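Thiol:disulfide interchange protein DsbA (Neisseria meningitidis MC58, PDB 3HZ8) probably acts as a periplasmic thiol-disulfide oxidoreductase of the DsbA family, introducing disulfide bonds into other proteins through its thioredoxin-type redox centre. Local coordinates at residues Y34-P37 and H38-H41; H41-P44 and V45-H49. The protein carries 1 engineered substitution. All coordinates share one frame; numbering follows the deposited sequence. Where two conformers were deposited one is given.

Interaction 1: Y34-P37 and H38-H41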
# COMPACT_ATOMS: atom_id res chain seq x y z
N TYR A 34 -6.02 6.57 2.89
CA TYR A 34 -5.94 7.86 2.19
C TYR A 34 -6.18 9.07 3.13
O TYR A 34 -5.84 10.21 2.78
CB TYR A 34 -6.92 7.90 1.02
CG TYR A 34 -6.49 7.12 -0.19
CD1 TYR A 34 -5.27 7.39 -0.82
CD2 TYR A 34 -7.33 6.16 -0.75
CE1 TYR A 34 -4.89 6.70 -1.98
CE2 TYR A 34 -6.95 5.47 -1.91
CZ TYR A 34 -5.72 5.73 -2.52
OH TYR A 34 -5.36 5.05 -3.67
N PHE A 35 -6.75 8.83 4.31
CA PHE A 35 -7.03 9.89 5.31
C PHE A 35 -5.81 10.19 6.17
O PHE A 35 -5.88 11.04 7.05
CB PHE A 35 -8.12 9.40 6.26
CG PHE A 35 -7.86 8.00 6.77
CD1 PHE A 35 -6.83 7.76 7.69
CD2 PHE A 35 -8.60 6.91 6.29
CE1 PHE A 35 -6.55 6.47 8.14
CE2 PHE A 35 -8.31 5.63 6.72
CZ PHE A 35 -7.28 5.40 7.65
N CYS A 36 -4.73 9.45 5.96
CA CYS A 36 -3.62 9.35 6.91
C CYS A 36 -2.46 10.31 6.58
O CYS A 36 -1.75 10.10 5.59
CB CYS A 36 -3.19 7.86 6.94
SG CYS A 36 -1.57 7.42 7.59
N PRO A 37 -2.26 11.37 7.40
CA PRO A 37 -1.17 12.28 7.07
C PRO A 37 0.22 11.67 6.98
O PRO A 37 0.98 12.03 6.08
CB PRO A 37 -1.24 13.34 8.18
CG PRO A 37 -2.69 13.32 8.59
CD PRO A 37 -3.03 11.85 8.57
N HIS A 38 0.56 10.75 7.87
CA HIS A 38 1.89 10.15 7.81
C HIS A 38 2.03 9.28 6.57
O HIS A 38 3.12 9.17 6.00
CB HIS A 38 2.21 9.39 9.10
CG HIS A 38 2.63 10.29 10.22
ND1 HIS A 38 3.17 11.54 10.01
CD2 HIS A 38 2.60 10.12 11.56
CE1 HIS A 38 3.45 12.11 11.17
NE2 HIS A 38 3.12 11.26 12.13
N CYS A 39 0.92 8.68 6.14
CA CYS A 39 0.91 7.89 4.91
C CYS A 39 1.15 8.79 3.69
O CYS A 39 1.84 8.38 2.75
CB CYS A 39 -0.43 7.17 4.74
SG CYS A 39 -0.89 6.09 6.12
N ALA A 40 0.58 10.00 3.71
CA ALA A 40 0.77 10.96 2.62
C ALA A 40 2.22 11.41 2.55
O ALA A 40 2.72 11.69 1.45
CB ALA A 40 -0.16 12.18 2.77
N HIS A 41 2.88 11.48 3.70
CA HIS A 41 4.29 11.86 3.74
C HIS A 41 5.21 10.73 3.32
O HIS A 41 6.23 10.96 2.68
CB HIS A 41 4.70 12.36 5.12
CG HIS A 41 4.31 13.78 5.37
ND1 HIS A 41 3.31 14.14 6.24
CD2 HIS A 41 4.79 14.94 4.85
CE1 HIS A 41 3.19 15.46 6.26
NE2 HIS A 41 4.08 15.96 5.42
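The covalent bridge between Cys-36 and Cys-39 makes this a local contact across the first turn of helix 37-50, where the loop from strand 26-32 runs into the helix. It is the redox-active disulfide of the protein, in the CxxC motif that opens the equivalent helix in the thioredoxin fold. The two SG atoms lie 2.1 Å apart with a C-S-S-C torsion of 76°, a right-handed bridge. The cysteines reach it differently: Cys-36 carries SG anti to its own backbone N (chi1 161°), whereas SG of Cys-39 leans back beside its backbone N (chi1 -57°), toward the start of the helix. These two different rotations let the sulfurs meet across the turn.

The backbone fixes the same turn. Cys-36 is the N-cap residue, and its carbonyl O accepts the N-H of Ala-40, with Ala-40 N 3.0 Å from Cys-36 O. The next carbonyl, that of Pro-37, takes the N-H of His-41. Both cysteines are buried: each packs on Val-155, and Cys-39 also meets Pro-156 and Phe-96 of helix 88-101. On the exposed flank, the side chains of His-38 and His-41 touch Trp-171 at the start of helix 171-191.

His-41 turns its imidazole back along the helix, CG beside its own backbone N. Its ring ND1 comes to 3.1 Å from Pro-37 O, a weak, bent hydrogen bond to the oxygen that already holds the His-41 backbone N-H.

Interaction 2: H41-P44 and V45-H49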
# COMPACT_ATOMS: atom_id res chain seq x y z
N HIS A 41 2.88 11.48 3.70
CA HIS A 41 4.29 11.86 3.74
C HIS A 41 5.21 10.73 3.32
O HIS A 41 6.23 10.96 2.68
CB HIS A 41 4.70 12.36 5.12
CG HIS A 41 4.31 13.78 5.37
ND1 HIS A 41 3.31 14.14 6.24
CD2 HIS A 41 4.79 14.94 4.85
CE1 HIS A 41 3.19 15.46 6.26
NE2 HIS A 41 4.08 15.96 5.42
N LEU A 42 4.88 9.50 3.73
CA LEU A 42 5.67 8.35 3.29
C LEU A 42 5.58 8.17 1.77
O LEU A 42 6.55 7.74 1.13
CB LEU A 42 5.20 7.06 4.00
CG LEU A 42 5.80 5.72 3.54
CD1 LEU A 42 7.35 5.70 3.61
CD2 LEU A 42 5.24 4.56 4.34
N GLU A 43 4.40 8.48 1.21
CA GLU A 43 4.10 8.19 -0.19
C GLU A 43 5.21 8.57 -1.18
O GLU A 43 5.69 7.69 -1.90
CB GLU A 43 2.76 8.82 -0.59
CG GLU A 43 2.39 8.61 -2.06
CD GLU A 43 2.15 7.15 -2.43
OE1 GLU A 43 1.91 6.32 -1.52
OE2 GLU A 43 2.17 6.86 -3.64
N PRO A 44 5.62 9.86 -1.23
CA PRO A 44 6.66 10.21 -2.21
C PRO A 44 8.00 9.50 -2.01
O PRO A 44 8.72 9.22 -2.99
CB PRO A 44 6.81 11.72 -2.04
CG PRO A 44 6.33 12.01 -0.67
CD PRO A 44 5.19 11.05 -0.46
N VAL A 45 8.34 9.19 -0.76
CA VAL A 45 9.60 8.50 -0.45
C VAL A 45 9.55 7.06 -0.94
O VAL A 45 10.49 6.56 -1.60
CB VAL A 45 9.90 8.56 1.08
CG1 VAL A 45 11.12 7.72 1.43
CG2 VAL A 45 10.09 10.00 1.56
N LEU A 46 8.44 6.39 -0.63
CA LEU A 46 8.29 4.98 -0.94
C LEU A 46 8.11 4.78 -2.44
O LEU A 46 8.69 3.87 -3.03
CB LEU A 46 7.13 4.36 -0.16
CG LEU A 46 6.84 2.88 -0.40
CD1 LEU A 46 8.03 1.96 -0.13
CD2 LEU A 46 5.61 2.43 0.40
N SER A 47 7.29 5.62 -3.06
CA SER A 47 7.08 5.49 -4.50
C SER A 47 8.36 5.76 -5.29
O SER A 47 8.65 5.07 -6.29
CB SER A 47 5.92 6.38 -4.96
OG SER A 47 6.23 7.74 -4.84
N LYS A 48 9.15 6.75 -4.85
CA LYS A 48 10.45 6.99 -5.49
C LYS A 48 11.36 5.79 -5.31
O LYS A 48 12.00 5.34 -6.26
CB LYS A 48 11.13 8.23 -4.95
CG LYS A 48 12.53 8.40 -5.52
CD LYS A 48 13.10 9.72 -5.16
CE LYS A 48 14.42 9.92 -5.89
NZ LYS A 48 14.86 11.31 -5.67
N HIS A 49 11.42 5.26 -4.09
CA HIS A 49 12.31 4.15 -3.82
C HIS A 49 11.95 2.95 -4.68
O HIS A 49 12.83 2.25 -5.17
CB HIS A 49 12.30 3.79 -2.34
CG HIS A 49 13.42 2.88 -1.96
ND1 HIS A 49 14.75 3.25 -2.09
CD2 HIS A 49 13.42 1.61 -1.49
CE1 HIS A 49 15.51 2.25 -1.69
NE2 HIS A 49 14.74 1.24 -1.33
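Ser-47 meets the flat peptide carbonyl of Glu-43 twice, through its backbone N-H and its hydroxyl. The N-H bond puts Ser-47 N 2.9 Å from Glu-43 O. The hydroxyl comes in obliquely, with Ser-47 OG 3.0 Å from Glu-43 O. It is tilted 34° from the carbonyl plane. The next carbonyl, that of Pro-44, is approached from above one face: Lys-48 N stands 43° out of its plane, 3.1 Å from Pro-44 O. The third flat group, the carboxylate of Glu-43, has OE2 at 4.0 Å from Ser-47 CB.

These are neighbouring turns of one helix, with a kink at Pro-44, whose ring nitrogen has no hydrogen to give to the preceding turn. Ser-47 OG sits between its backbone N and carbonyl carbon (chi1 67°), which folds the hydroxyl back onto the helix and gives Glu-43 O two donors. The Glu-43 chain bends at chi2 and carries its carboxylate along the helix toward Ser-47.

On the buried flank Leu-42 and Leu-46 pack at an angle to each other, CD1 of Leu-42 resting 4.0 Å from Leu-46 CB. Val-45, only partly buried, brings CB to 3.4 Å from Leu-42 O and CG2 to 4.1 Å from His-41 O.

Both segments lie on helix 37-50, which connects strands 26-32 and 57-63 in a beta-alpha-beta unit. Leu-42 and Leu-46 lie on Glu-30 of strand 26-32; Glu-43 and Ser-47 face helix 88-101 at Phe-96 and Asp-89, and Glu-43 OE2 takes a weak hydrogen bond from Asn-92. Val-45 and His-49 touch Met-175 of helix 171-191, where His-49 NE2 is also hydrogen-bonded to Asp-179.

Both contacts run along helix 37-50, and interaction 2 picks up at His-41, where interaction 1 ends; their centres are about 11 Å apart. Interaction 1 contains the end of the loop after strand 26-32 and the redox-active first turn, while interaction 2 continues through the proline kink to near the end of the helix, before the chain returns in strand 57-63. All four segments fall within the DSBA-like thioredoxin domain. Helices 88-101 and 171-191 touch both contacts, so the redox-active disulfide sits at the N-terminal end of a helix that is packed against the same two neighbours along its length.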